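Local coordinates for GH127 beta-L-arabinofuranoside (Geobacillus stearothermophilus, PDB 4QK0), which probably hydrolyses terminal beta-L-arabinofuranosidic linkages, as a family 127 glycoside hydrolase with a helical catalytic domain followed by beta-rich domains, at residues E99-D103 with Y154-K160; I106-G110 with R162-I166; W296-K301 with K355-V359; L348-G354 with K511-Y515; T472-E476 with W520-D524. All coordinates share one frame. Numbering follows the deposited sequence.

Interaction 1 of 5, residues E99-D103 with Y154-K160; sequences EKLAD and YFRATGK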
# COMPACT_ATOMS: atom_id res chain seq x y z
N GLU A 99 5.55 45.72 3.06
CA GLU A 99 5.96 46.19 1.75
C GLU A 99 7.46 46.52 1.67
O GLU A 99 8.11 46.29 0.65
CB GLU A 99 5.13 47.40 1.39
CG GLU A 99 5.20 47.72 -0.08
CD GLU A 99 4.00 48.52 -0.59
OE1 GLU A 99 2.90 48.42 0.01
OE2 GLU A 99 4.17 49.24 -1.60
N LYS A 100 7.99 47.06 2.76
CA LYS A 100 9.41 47.37 2.87
C LYS A 100 10.26 46.09 2.85
O LYS A 100 11.28 46.02 2.16
CB LYS A 100 9.63 48.20 4.16
CG LYS A 100 11.05 48.31 4.72
CD LYS A 100 11.91 49.24 3.89
CE LYS A 100 13.27 49.43 4.55
NZ LYS A 100 14.30 49.86 3.57
N LEU A 101 9.85 45.07 3.62
CA LEU A 101 10.54 43.78 3.60
C LEU A 101 10.60 43.27 2.17
O LEU A 101 11.64 42.86 1.72
CB LEU A 101 9.82 42.75 4.45
CG LEU A 101 9.81 43.00 5.95
CD1 LEU A 101 8.99 41.91 6.64
CD2 LEU A 101 11.22 43.03 6.53
N ALA A 102 9.48 43.31 1.47
CA ALA A 102 9.41 42.82 0.07
C ALA A 102 10.29 43.63 -0.84
O ALA A 102 11.07 43.07 -1.62
CB ALA A 102 7.98 42.85 -0.42
N ASP A 103 10.18 44.95 -0.75
CA ASP A 103 11.06 45.83 -1.56
C ASP A 103 12.54 45.54 -1.39
O ASP A 103 13.26 45.55 -2.36
CB ASP A 103 10.74 47.32 -1.31
CG ASP A 103 9.38 47.75 -1.93
OD1 ASP A 103 8.87 47.05 -2.84
OD2 ASP A 103 8.80 48.74 -1.48
N TYR A 154 3.15 41.27 -7.65
CA TYR A 154 3.62 42.37 -6.86
C TYR A 154 3.37 43.69 -7.64
O TYR A 154 2.98 44.68 -7.06
CB TYR A 154 5.12 42.18 -6.50
CG TYR A 154 5.57 43.11 -5.41
CD1 TYR A 154 5.25 42.84 -4.09
CD2 TYR A 154 6.26 44.29 -5.69
CE1 TYR A 154 5.62 43.70 -3.07
CE2 TYR A 154 6.65 45.15 -4.68
CZ TYR A 154 6.32 44.85 -3.37
OH TYR A 154 6.67 45.68 -2.33
N PHE A 155 3.56 43.67 -8.96
CA PHE A 155 3.20 44.82 -9.77
C PHE A 155 1.71 45.19 -9.71
O PHE A 155 1.36 46.35 -9.50
CB PHE A 155 3.58 44.59 -11.21
CG PHE A 155 3.17 45.71 -12.09
CD1 PHE A 155 3.73 46.98 -11.90
CD2 PHE A 155 2.21 45.54 -13.07
CE1 PHE A 155 3.34 48.06 -12.68
CE2 PHE A 155 1.82 46.61 -13.86
CZ PHE A 155 2.39 47.86 -13.67
N ARG A 156 0.86 44.22 -9.86
CA ARG A 156 -0.58 44.44 -9.84
C ARG A 156 -1.01 44.95 -8.52
O ARG A 156 -1.96 45.72 -8.46
CB ARG A 156 -1.39 43.16 -10.17
CG ARG A 156 -1.17 42.73 -11.60
CD ARG A 156 -2.02 41.57 -12.06
NE ARG A 156 -2.31 41.90 -13.45
CZ ARG A 156 -2.37 41.06 -14.46
NH1 ARG A 156 -2.18 39.76 -14.26
NH2 ARG A 156 -2.64 41.56 -15.68
N ALA A 157 -0.33 44.54 -7.46
CA ALA A 157 -0.73 44.96 -6.11
C ALA A 157 -0.22 46.33 -5.71
O ALA A 157 -0.88 47.02 -4.95
CB ALA A 157 -0.22 43.95 -5.06
N THR A 158 1.01 46.64 -6.08
CA THR A 158 1.64 47.84 -5.56
C THR A 158 1.92 48.90 -6.60
O THR A 158 2.24 50.02 -6.24
CB THR A 158 3.00 47.52 -4.92
OG1 THR A 158 3.90 47.03 -5.93
CG2 THR A 158 2.85 46.53 -3.81
N GLY A 159 1.84 48.56 -7.88
CA GLY A 159 2.25 49.50 -8.96
C GLY A 159 3.75 49.57 -9.15
O GLY A 159 4.23 50.17 -10.09
N LYS A 160 4.52 48.92 -8.28
CA LYS A 160 5.98 48.96 -8.39
C LYS A 160 6.51 47.92 -9.36
O LYS A 160 6.34 46.74 -9.15
CB LYS A 160 6.63 48.76 -7.00
CG LYS A 160 6.22 49.83 -6.01
CD LYS A 160 6.74 49.54 -4.64
CE LYS A 160 6.32 50.64 -3.69
NZ LYS A 160 6.53 50.21 -2.29
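Glu-99, one turn into helix 96-112, reaches across to the end of helix 140-158 with an extended side chain. Its OE2 takes a hydrogen bond from NZ of Lys-160 at 2.6 Å, a salt bridge, and also pairs with Arg-94. Ala-102 points its methyl at the tyrosine on the other helix, CB lying 3.6 Å from CE1 of Tyr-154. These two helices belong to the (alpha/alpha)6 barrel expected for the GH127 catalytic domain, and their short segments run roughly antiparallel, at 144° with axes 13.1 Å apart, so long side chains have to span the gap; Leu-83 of helix 76-92 packs on Ala-102, and Leu-90 on Glu-99 and Tyr-154. Asp-103, one turn after Glu-99, divides its carboxylate: OD1 accepts from Tyr-154 OH at 2.6 Å, and OD2 meets Lys-160 NZ at 2.8 Å. The lysine is held between two acids. Before it the helix ends, Gly-159 leaving helical angles with positive phi, and Thr-158 OG1 accepts from Lys-160 N at 3.1 Å in an ST turn.

Interaction 2 of 5, residues I106-G110 with R162-I166; sequences IELLG and RFLDI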
# COMPACT_ATOMS: atom_id res chain seq x y z
N ILE A 106 13.45 42.32 -2.98
CA ILE A 106 13.45 42.54 -4.41
C ILE A 106 14.74 43.18 -4.87
O ILE A 106 15.31 42.80 -5.90
CB ILE A 106 12.21 43.36 -4.82
CG1 ILE A 106 10.97 42.49 -4.73
CG2 ILE A 106 12.34 43.88 -6.24
CD1 ILE A 106 9.66 43.24 -4.72
N GLU A 107 15.24 44.16 -4.11
CA GLU A 107 16.50 44.84 -4.51
C GLU A 107 17.66 43.88 -4.41
O GLU A 107 18.57 43.89 -5.23
CB GLU A 107 16.73 46.11 -3.69
CG GLU A 107 15.76 47.30 -3.99
CD GLU A 107 15.73 47.76 -5.46
OE1 GLU A 107 16.76 47.67 -6.18
OE2 GLU A 107 14.67 48.25 -5.93
N LEU A 108 17.60 43.01 -3.40
CA LEU A 108 18.57 41.94 -3.26
C LEU A 108 18.55 40.99 -4.44
O LEU A 108 19.58 40.66 -5.02
CB LEU A 108 18.35 41.18 -1.96
CG LEU A 108 19.21 39.95 -1.75
CD1 LEU A 108 20.67 40.28 -1.77
CD2 LEU A 108 18.84 39.32 -0.41
N LEU A 109 17.37 40.57 -4.85
CA LEU A 109 17.30 39.77 -6.08
C LEU A 109 17.96 40.51 -7.24
O LEU A 109 18.74 39.91 -7.99
CB LEU A 109 15.86 39.45 -6.46
CG LEU A 109 15.07 38.66 -5.43
CD1 LEU A 109 13.65 38.40 -5.92
CD2 LEU A 109 15.73 37.33 -5.11
N GLY A 110 17.62 41.80 -7.40
CA GLY A 110 18.22 42.63 -8.46
C GLY A 110 19.74 42.67 -8.39
O GLY A 110 20.42 42.59 -9.42
N ARG A 162 9.81 47.46 -10.39
CA ARG A 162 11.19 47.00 -10.25
C ARG A 162 11.33 45.45 -10.40
O ARG A 162 12.16 44.95 -11.15
CB ARG A 162 11.69 47.46 -8.88
CG ARG A 162 13.10 47.06 -8.55
CD ARG A 162 14.12 47.91 -9.26
NE ARG A 162 15.42 47.41 -8.81
CZ ARG A 162 16.34 46.80 -9.57
NH1 ARG A 162 16.17 46.62 -10.87
NH2 ARG A 162 17.46 46.37 -9.00
N PHE A 163 10.47 44.70 -9.71
CA PHE A 163 10.60 43.23 -9.68
C PHE A 163 10.22 42.74 -11.07
O PHE A 163 10.90 41.92 -11.68
CB PHE A 163 9.71 42.68 -8.56
CG PHE A 163 9.89 41.19 -8.23
CD1 PHE A 163 10.92 40.41 -8.78
CD2 PHE A 163 9.01 40.58 -7.31
CE1 PHE A 163 11.04 39.06 -8.43
CE2 PHE A 163 9.13 39.25 -6.99
CZ PHE A 163 10.15 38.48 -7.54
N LEU A 164 9.15 43.30 -11.60
CA LEU A 164 8.77 43.00 -12.98
C LEU A 164 9.87 43.24 -14.01
O LEU A 164 10.09 42.40 -14.89
CB LEU A 164 7.53 43.81 -13.37
CG LEU A 164 6.89 43.43 -14.71
CD1 LEU A 164 6.40 42.01 -14.62
CD2 LEU A 164 5.75 44.37 -15.03
N ASP A 165 10.62 44.34 -13.85
CA ASP A 165 11.73 44.64 -14.75
C ASP A 165 12.83 43.61 -14.67
O ASP A 165 13.35 43.16 -15.66
CB ASP A 165 12.29 46.05 -14.47
CG ASP A 165 11.34 47.16 -14.95
OD1 ASP A 165 10.60 46.93 -15.92
OD2 ASP A 165 11.31 48.26 -14.34
N ILE A 166 13.20 43.26 -13.45
CA ILE A 166 14.20 42.21 -13.21
C ILE A 166 13.77 40.90 -13.90
O ILE A 166 14.57 40.28 -14.60
CB ILE A 166 14.33 42.00 -11.68
CG1 ILE A 166 15.04 43.22 -11.05
CG2 ILE A 166 15.04 40.69 -11.35
CD1 ILE A 166 14.87 43.32 -9.53
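Helices 96-112 and 162-177 run side by side, their short segments inclined by only 25° with axes 9.8 Å apart, as neighbours in the mainly helical GH127 catalytic domain, probably an (alpha/alpha)6 barrel as in six-hairpin relatives. The backbones come closest at Ile-106 with Phe-163 (CA to CA 6.0 Å) and at Gly-110 with Ile-166 (CA to CA 6.2 Å). Gly-110 permits this approach: a CB there would clash with Arg-162 NH2, and the bare CA instead receives Ile-166 CD1 at 3.6 Å. Between these points the packing is apolar. Ile-106 CG2 rests 3.7 Å from Phe-163 CB, while Leu-109 CD1 touches Phe-163 CE1 at 3.7 Å. The phenylalanine continues inward onto Leu-147, Ala-150 and Ala-151 of helix 140-158, and Leu-83 of helix 76-92 meets both it and Leu-109. At the solvent-facing margin Glu-107 and Arg-162 close the groove with a salt bridge, the carboxylate lying at the edge of the guanidinium. Glu-107 OE1 accepts from Arg-162 NE at 3.0 Å and from Arg-162 NH2 at 3.2 Å.

Interaction 3 of 5, residues W296-K301 with K355-V359; sequences WENVTK and KYADV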
# COMPACT_ATOMS: atom_id res chain seq x y z
N TRP A 296 -9.11 16.98 -18.75
CA TRP A 296 -10.01 17.39 -17.70
C TRP A 296 -10.97 16.30 -17.33
O TRP A 296 -11.23 16.06 -16.15
CB TRP A 296 -10.83 18.60 -18.14
CG TRP A 296 -11.90 18.92 -17.18
CD1 TRP A 296 -13.18 18.58 -17.24
CD2 TRP A 296 -11.72 19.62 -15.96
NE1 TRP A 296 -13.84 19.03 -16.13
CE2 TRP A 296 -12.96 19.68 -15.34
CE3 TRP A 296 -10.63 20.24 -15.37
CZ2 TRP A 296 -13.16 20.32 -14.17
CZ3 TRP A 296 -10.79 20.85 -14.20
CH2 TRP A 296 -12.06 20.89 -13.58
N GLU A 297 -11.61 15.73 -18.31
CA GLU A 297 -12.54 14.64 -18.07
C GLU A 297 -11.83 13.45 -17.42
O GLU A 297 -12.37 12.84 -16.53
CB GLU A 297 -13.20 14.20 -19.38
CG GLU A 297 -14.15 15.28 -19.95
CD GLU A 297 -15.42 15.48 -19.11
OE1 GLU A 297 -16.21 14.50 -19.01
OE2 GLU A 297 -15.66 16.58 -18.53
N ASN A 298 -10.62 13.12 -17.88
CA ASN A 298 -9.94 12.00 -17.31
C ASN A 298 -9.60 12.27 -15.82
O ASN A 298 -9.82 11.41 -14.96
CB ASN A 298 -8.68 11.70 -18.05
CG ASN A 298 -8.01 10.42 -17.51
OD1 ASN A 298 -6.90 10.44 -16.98
ND2 ASN A 298 -8.67 9.28 -17.73
N VAL A 299 -9.06 13.44 -15.51
CA VAL A 299 -8.66 13.74 -14.13
C VAL A 299 -9.90 13.77 -13.24
O VAL A 299 -9.92 13.10 -12.22
CB VAL A 299 -7.93 15.08 -14.01
CG1 VAL A 299 -7.80 15.47 -12.57
CG2 VAL A 299 -6.58 14.98 -14.63
N THR A 300 -10.94 14.49 -13.65
CA THR A 300 -11.99 14.84 -12.74
C THR A 300 -13.09 13.80 -12.73
O THR A 300 -13.88 13.79 -11.80
CB THR A 300 -12.64 16.22 -13.06
OG1 THR A 300 -13.27 16.19 -14.35
CG2 THR A 300 -11.62 17.27 -13.03
N LYS A 301 -13.19 12.97 -13.75
CA LYS A 301 -14.15 11.91 -13.73
C LYS A 301 -13.56 10.50 -13.47
O LYS A 301 -14.29 9.52 -13.40
CB LYS A 301 -14.94 11.90 -15.03
CG LYS A 301 -15.78 13.19 -15.07
CD LYS A 301 -17.15 13.15 -15.74
CE LYS A 301 -17.80 14.54 -15.65
NZ LYS A 301 -17.04 15.56 -16.45
N LYS A 355 -19.24 22.99 -14.44
CA LYS A 355 -18.51 21.82 -13.92
C LYS A 355 -17.08 22.14 -13.54
O LYS A 355 -16.54 21.53 -12.65
CB LYS A 355 -18.58 20.64 -14.88
CG LYS A 355 -17.60 20.72 -16.05
CD LYS A 355 -17.99 19.79 -17.24
CE LYS A 355 -17.23 20.14 -18.52
NZ LYS A 355 -16.78 19.00 -19.31
N TYR A 356 -16.49 23.16 -14.15
CA TYR A 356 -15.15 23.60 -13.82
C TYR A 356 -15.14 24.28 -12.48
O TYR A 356 -14.24 24.08 -11.63
CB TYR A 356 -14.54 24.55 -14.89
CG TYR A 356 -14.51 23.96 -16.31
CD1 TYR A 356 -14.14 22.64 -16.52
CD2 TYR A 356 -14.80 24.71 -17.42
CE1 TYR A 356 -14.09 22.10 -17.79
CE2 TYR A 356 -14.77 24.17 -18.70
CZ TYR A 356 -14.44 22.87 -18.88
OH TYR A 356 -14.38 22.32 -20.13
N ALA A 357 -16.13 25.13 -12.28
CA ALA A 357 -16.18 25.87 -11.04
C ALA A 357 -16.61 24.95 -9.90
O ALA A 357 -16.29 25.21 -8.76
CB ALA A 357 -17.10 27.09 -11.17
N ASP A 358 -17.36 23.92 -10.22
CA ASP A 358 -17.80 22.91 -9.26
C ASP A 358 -16.59 22.22 -8.67
O ASP A 358 -16.48 22.13 -7.45
CB ASP A 358 -18.75 21.89 -9.88
CG ASP A 358 -20.14 22.46 -10.14
OD1 ASP A 358 -20.54 23.55 -9.58
OD2 ASP A 358 -20.87 21.79 -10.90
N VAL A 359 -15.65 21.87 -9.52
CA VAL A 359 -14.38 21.30 -9.08
C VAL A 359 -13.54 22.28 -8.30
O VAL A 359 -12.94 21.93 -7.25
CB VAL A 359 -13.61 20.71 -10.25
CG1 VAL A 359 -12.24 20.25 -9.85
CG2 VAL A 359 -14.37 19.50 -10.75
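Trp-296 lays one face of its indole against the edge of the Tyr-356 ring, a T-shaped pair with the planes at 85° and the five-membered ring centroid 4.8 Å from that of the tyrosine. The closest atoms are Trp-296 CE2 and Tyr-356 CD1, at 3.4 Å. The far end of the indole reaches Val-359, with CH2 3.7 Å from its CB, and the backbone O of Lys-355 lies near the ring plane, 3.9 Å from Trp-296 CZ2. The indole thus fills much of the space between segments whose axes stand 12.0 Å apart at 41°. Trp-343 adds a second edge-to-face contact to Trp-296, and Tyr-356 OH hydrogen-bonds to Glu-351. Toward solvent the chemistry turns ionic: Glu-297 OE2 accepts from Lys-355 NZ at 2.8 Å and lies 2.7 Å from Lys-301 NZ. The shared carboxylate offsets the repulsion of two ammonium groups only 4.5 Å apart, Lys-301 NZ to Lys-355 NZ. Lys-301 also packs on Asp-610 of the second subunit. Leu-340 and Thr-344 of helix 334-350 line the same space, so the contact is helix packing round an aromatic pair, within the (alpha/alpha)6 barrel expected for the GH127 catalytic domain.

Interaction 4 of 5, residues L348-G354 with K511-Y515; sequences LELEMDG and KGYAY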
# COMPACT_ATOMS: atom_id res chain seq x y z
N LEU A 348 -12.12 27.68 -17.12
CA LEU A 348 -13.23 28.61 -17.18
C LEU A 348 -13.05 29.69 -18.25
O LEU A 348 -14.00 30.12 -18.84
CB LEU A 348 -13.44 29.29 -15.84
CG LEU A 348 -14.15 28.38 -14.84
CD1 LEU A 348 -14.11 29.00 -13.45
CD2 LEU A 348 -15.58 28.11 -15.30
N GLU A 349 -11.81 30.12 -18.48
CA GLU A 349 -11.53 31.11 -19.52
C GLU A 349 -11.61 30.48 -20.90
O GLU A 349 -11.85 31.14 -21.88
CB GLU A 349 -10.17 31.77 -19.27
CG GLU A 349 -10.22 32.65 -18.00
CD GLU A 349 -8.85 33.10 -17.49
OE1 GLU A 349 -7.83 32.83 -18.17
OE2 GLU A 349 -8.79 33.70 -16.38
N LEU A 350 -11.48 29.17 -20.95
CA LEU A 350 -11.57 28.46 -22.21
C LEU A 350 -13.00 28.11 -22.61
O LEU A 350 -13.33 28.02 -23.79
CB LEU A 350 -10.77 27.20 -22.06
CG LEU A 350 -10.52 26.29 -23.24
CD1 LEU A 350 -9.82 27.06 -24.35
CD2 LEU A 350 -9.65 25.12 -22.76
N GLU A 351 -13.85 27.91 -21.62
CA GLU A 351 -15.22 27.54 -21.83
C GLU A 351 -15.96 27.74 -20.47
O GLU A 351 -15.56 27.20 -19.42
CB GLU A 351 -15.26 26.12 -22.31
CG GLU A 351 -16.64 25.57 -22.66
CD GLU A 351 -16.67 24.05 -22.58
OE1 GLU A 351 -15.58 23.41 -22.57
OE2 GLU A 351 -17.78 23.47 -22.47
N MSE A 352 -17.03 28.49 -20.52
CA MSE A 352 -17.83 28.77 -19.36
C MSE A 352 -18.74 27.60 -19.05
O MSE A 352 -19.85 27.51 -19.54
CB MSE A 352 -18.59 30.05 -19.60
CG MSE A 352 -19.28 30.42 -18.30
SE MSE A 352 -18.02 30.83 -16.80
CE MSE A 352 -16.74 31.95 -17.76
N ASP A 353 -18.25 26.68 -18.22
CA ASP A 353 -18.99 25.50 -17.81
C ASP A 353 -18.91 25.39 -16.27
O ASP A 353 -17.82 25.32 -15.67
CB ASP A 353 -18.40 24.28 -18.50
CG ASP A 353 -19.22 23.04 -18.30
OD1 ASP A 353 -19.88 22.84 -17.22
OD2 ASP A 353 -19.21 22.25 -19.25
N GLY A 354 -20.07 25.42 -15.65
CA GLY A 354 -20.20 25.26 -14.22
C GLY A 354 -19.43 24.05 -13.66
O GLY A 354 -18.97 24.11 -12.53
N LYS A 511 -24.89 25.19 -19.53
CA LYS A 511 -23.68 24.56 -18.96
C LYS A 511 -23.42 25.00 -17.54
O LYS A 511 -22.34 25.52 -17.23
CB LYS A 511 -22.48 24.86 -19.82
CG LYS A 511 -22.60 24.24 -21.19
CD LYS A 511 -21.36 24.52 -22.00
CE LYS A 511 -21.31 23.60 -23.19
NZ LYS A 511 -19.99 23.73 -23.84
N GLY A 512 -24.45 24.89 -16.71
CA GLY A 512 -24.34 25.17 -15.30
C GLY A 512 -24.28 26.62 -14.88
O GLY A 512 -24.08 26.89 -13.70
N TYR A 513 -24.51 27.55 -15.80
CA TYR A 513 -24.62 29.00 -15.45
C TYR A 513 -25.98 29.51 -15.87
O TYR A 513 -26.42 29.27 -16.98
CB TYR A 513 -23.52 29.84 -16.11
CG TYR A 513 -22.21 29.77 -15.37
CD1 TYR A 513 -21.33 28.70 -15.57
CD2 TYR A 513 -21.87 30.72 -14.40
CE1 TYR A 513 -20.13 28.62 -14.91
CE2 TYR A 513 -20.70 30.61 -13.67
CZ TYR A 513 -19.83 29.54 -13.93
OH TYR A 513 -18.64 29.43 -13.25
N ALA A 514 -26.67 30.20 -14.97
CA ALA A 514 -27.91 30.92 -15.33
C ALA A 514 -27.54 32.32 -15.88
O ALA A 514 -26.88 33.11 -15.18
CB ALA A 514 -28.82 31.05 -14.11
N TYR A 515 -27.91 32.58 -17.13
CA TYR A 515 -27.63 33.86 -17.75
C TYR A 515 -28.81 34.81 -17.60
O TYR A 515 -29.86 34.62 -18.21
CB TYR A 515 -27.32 33.65 -19.21
CG TYR A 515 -26.00 33.00 -19.40
CD1 TYR A 515 -25.85 31.63 -19.22
CD2 TYR A 515 -24.88 33.73 -19.81
CE1 TYR A 515 -24.63 31.00 -19.45
CE2 TYR A 515 -23.67 33.12 -20.03
CZ TYR A 515 -23.57 31.75 -19.83
OH TYR A 515 -22.38 31.15 -20.04
O HOH W 1 -22.24 28.64 -19.49
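A selenium atom sits over a tyrosine face: SE of Met-352, selenomethionine in this crystal, lies 3.9 Å from the centroid of the Tyr-513 ring and 24° off its normal. This is a Met-aromatic contact, supplemented by a CH-pi approach of Met-352 CG, 4.1 Å from the same centroid. The edge of that ring borders the backbone, with Tyr-513 CE1 3.3 Å from Gly-354 N, while its hydroxyl hydrogen-bonds to His-439. The contact joins the turn between helices 334-350 and 354-365 of the catalytic domain to a beta-hairpin of the GH127 middle domain, so it lies at a domain interface. In that turn Met-352 is the centre of an inverse gamma turn, and Asp-353 is the N-cap of the second helix, its OD1 accepting from the backbone N of Lys-355. The hairpin contributes a backbone acceptor of its own: Gly-354 N donates to Lys-511 O at 2.8 Å and 170°. Farther out, Lys-511 NZ forms a salt bridge with Glu-351 OE2 at 2.6 Å. A water bridges the segments on another flank, donating to Met-352 O at 2.6 Å and accepting from Tyr-515 OH at 2.6 Å.

Interaction 5 of 5, residues T472-E476 with W520-D524; sequences TVSPE and WQQGD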
# COMPACT_ATOMS: atom_id res chain seq x y z
N THR A 472 -26.90 42.28 -4.50
CA THR A 472 -27.37 43.62 -4.78
C THR A 472 -26.56 44.16 -5.93
O THR A 472 -25.33 44.12 -5.92
CB THR A 472 -27.24 44.53 -3.56
OG1 THR A 472 -27.91 43.91 -2.46
CG2 THR A 472 -27.93 45.86 -3.83
N VAL A 473 -27.27 44.58 -6.96
CA VAL A 473 -26.65 45.03 -8.18
C VAL A 473 -26.91 46.51 -8.30
O VAL A 473 -28.06 46.92 -8.49
CB VAL A 473 -27.22 44.28 -9.41
CG1 VAL A 473 -26.54 44.75 -10.69
CG2 VAL A 473 -27.03 42.77 -9.24
N SER A 474 -25.85 47.31 -8.30
CA SER A 474 -25.99 48.76 -8.43
C SER A 474 -25.15 49.39 -9.51
O SER A 474 -24.01 49.70 -9.29
CB SER A 474 -25.61 49.37 -7.11
OG SER A 474 -26.44 48.77 -6.17
N PRO A 475 -25.70 49.56 -10.71
CA PRO A 475 -24.97 50.26 -11.75
C PRO A 475 -25.00 51.77 -11.49
O PRO A 475 -25.94 52.28 -10.87
CB PRO A 475 -25.69 49.88 -13.04
CG PRO A 475 -27.00 49.33 -12.65
CD PRO A 475 -27.03 49.12 -11.16
N GLU A 476 -23.96 52.48 -11.91
CA GLU A 476 -23.88 53.93 -11.73
C GLU A 476 -25.12 54.60 -12.38
O GLU A 476 -25.82 55.36 -11.74
CB GLU A 476 -22.61 54.49 -12.33
CG GLU A 476 -22.09 55.69 -11.57
CD GLU A 476 -21.10 56.54 -12.39
OE1 GLU A 476 -20.39 55.97 -13.28
OE2 GLU A 476 -21.04 57.77 -12.14
N TRP A 520 -30.63 46.65 -15.60
CA TRP A 520 -30.40 46.71 -14.17
C TRP A 520 -30.47 48.15 -13.69
O TRP A 520 -29.93 49.03 -14.32
CB TRP A 520 -29.01 46.16 -13.83
CG TRP A 520 -28.85 44.71 -14.22
CD1 TRP A 520 -28.38 44.24 -15.38
CD2 TRP A 520 -29.24 43.55 -13.45
NE1 TRP A 520 -28.45 42.86 -15.42
CE2 TRP A 520 -28.96 42.42 -14.24
CE3 TRP A 520 -29.76 43.38 -12.17
CZ2 TRP A 520 -29.18 41.12 -13.78
CZ3 TRP A 520 -29.99 42.09 -11.73
CH2 TRP A 520 -29.70 40.98 -12.55
N GLN A 521 -31.15 48.37 -12.57
CA GLN A 521 -31.34 49.67 -11.92
C GLN A 521 -30.68 49.59 -10.56
O GLN A 521 -30.61 48.51 -9.94
CB GLN A 521 -32.83 49.94 -11.63
CG GLN A 521 -33.83 49.96 -12.81
CD GLN A 521 -33.94 51.29 -13.56
OE1 GLN A 521 -34.38 51.33 -14.72
NE2 GLN A 521 -33.56 52.38 -12.91
N GLN A 522 -30.25 50.73 -10.08
CA GLN A 522 -29.74 50.91 -8.71
C GLN A 522 -30.56 50.18 -7.64
O GLN A 522 -31.75 50.37 -7.54
CB GLN A 522 -29.76 52.42 -8.41
CG GLN A 522 -29.20 52.84 -7.06
CD GLN A 522 -27.69 52.77 -7.04
OE1 GLN A 522 -27.10 52.12 -6.18
NE2 GLN A 522 -27.06 53.46 -7.99
N GLY A 523 -29.91 49.35 -6.83
CA GLY A 523 -30.60 48.66 -5.74
C GLY A 523 -31.38 47.42 -6.17
O GLY A 523 -32.12 46.85 -5.39
N ASP A 524 -31.20 46.96 -7.40
CA ASP A 524 -31.79 45.71 -7.81
C ASP A 524 -31.23 44.58 -6.92
O ASP A 524 -30.04 44.55 -6.59
CB ASP A 524 -31.54 45.42 -9.29
CG ASP A 524 -32.57 46.07 -10.20
OD1 ASP A 524 -33.62 46.57 -9.71
OD2 ASP A 524 -32.37 46.08 -11.44
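Val-473 loses more surface than any other residue of this contact, and both its backbone and its side chain are engaged. Its N donates to Asp-524 O at 2.8 Å and 174°, whereas the return bond, Asp-524 N to Val-473 O, is weak at 3.3 Å and 121°. The two form an antiparallel hydrogen-bonded pair with their side chains on the same face, where Val-473 CG1 also meets Trp-520 CE3 at 3.8 Å. Trp-520 stacks on Phe-481, whose backbone O accepts from its NE1. Pro-475, farther along the strand, sets its ring against the chain entering the turn: CG lies 3.4 Å from Trp-520 O and 3.9 Å from Trp-520 CB. Gln-522, as heavily covered as Pro-475, points its CA-to-CB bond away but folds its amide back, bringing OE1 to 3.3 Å from Ser-474 CB. It occupies a type II beta turn from Gln-521 to Asp-524, with Gly-523 at the positive-phi corner and a closing bond from Asp-524 N to Gln-521 O of 3.0 Å. Gln-521 N adds a bond to Asp-524 OD2 at 2.8 Å, and that carboxylate also pairs with Arg-518. The turn delivers the chain from strand 519-520, paired with 479-486, into strand 524-529 beside 468-475: a crossing between two sheets at one end of the beta-sandwich-like GH127 middle domain.

Overall arrangement
Interactions 1 and 2 share helix 96-112 and touch, Tyr-154 CE2 lying 3.6 Å from Ile-106 CD1; together they fasten helices 140-158 and 162-177 at the periphery of the catalytic domain. Interaction 3, nearest the chain centre, is aromatic and shares with both a charged outer margin. It adjoins interaction 4 through Tyr-356 OH and Glu-351 OE1, 2.9 Å apart and probably hydrogen-bonded, so the helix packing of one continues into the domain junction of the other. Interaction 5, whose centre is about 34 Å from that of the chain, relies on strand pairing and a turn, without a salt bridge across its segments. Interaction 4, which also uses the middle domain, lies about 23 Å away between centres.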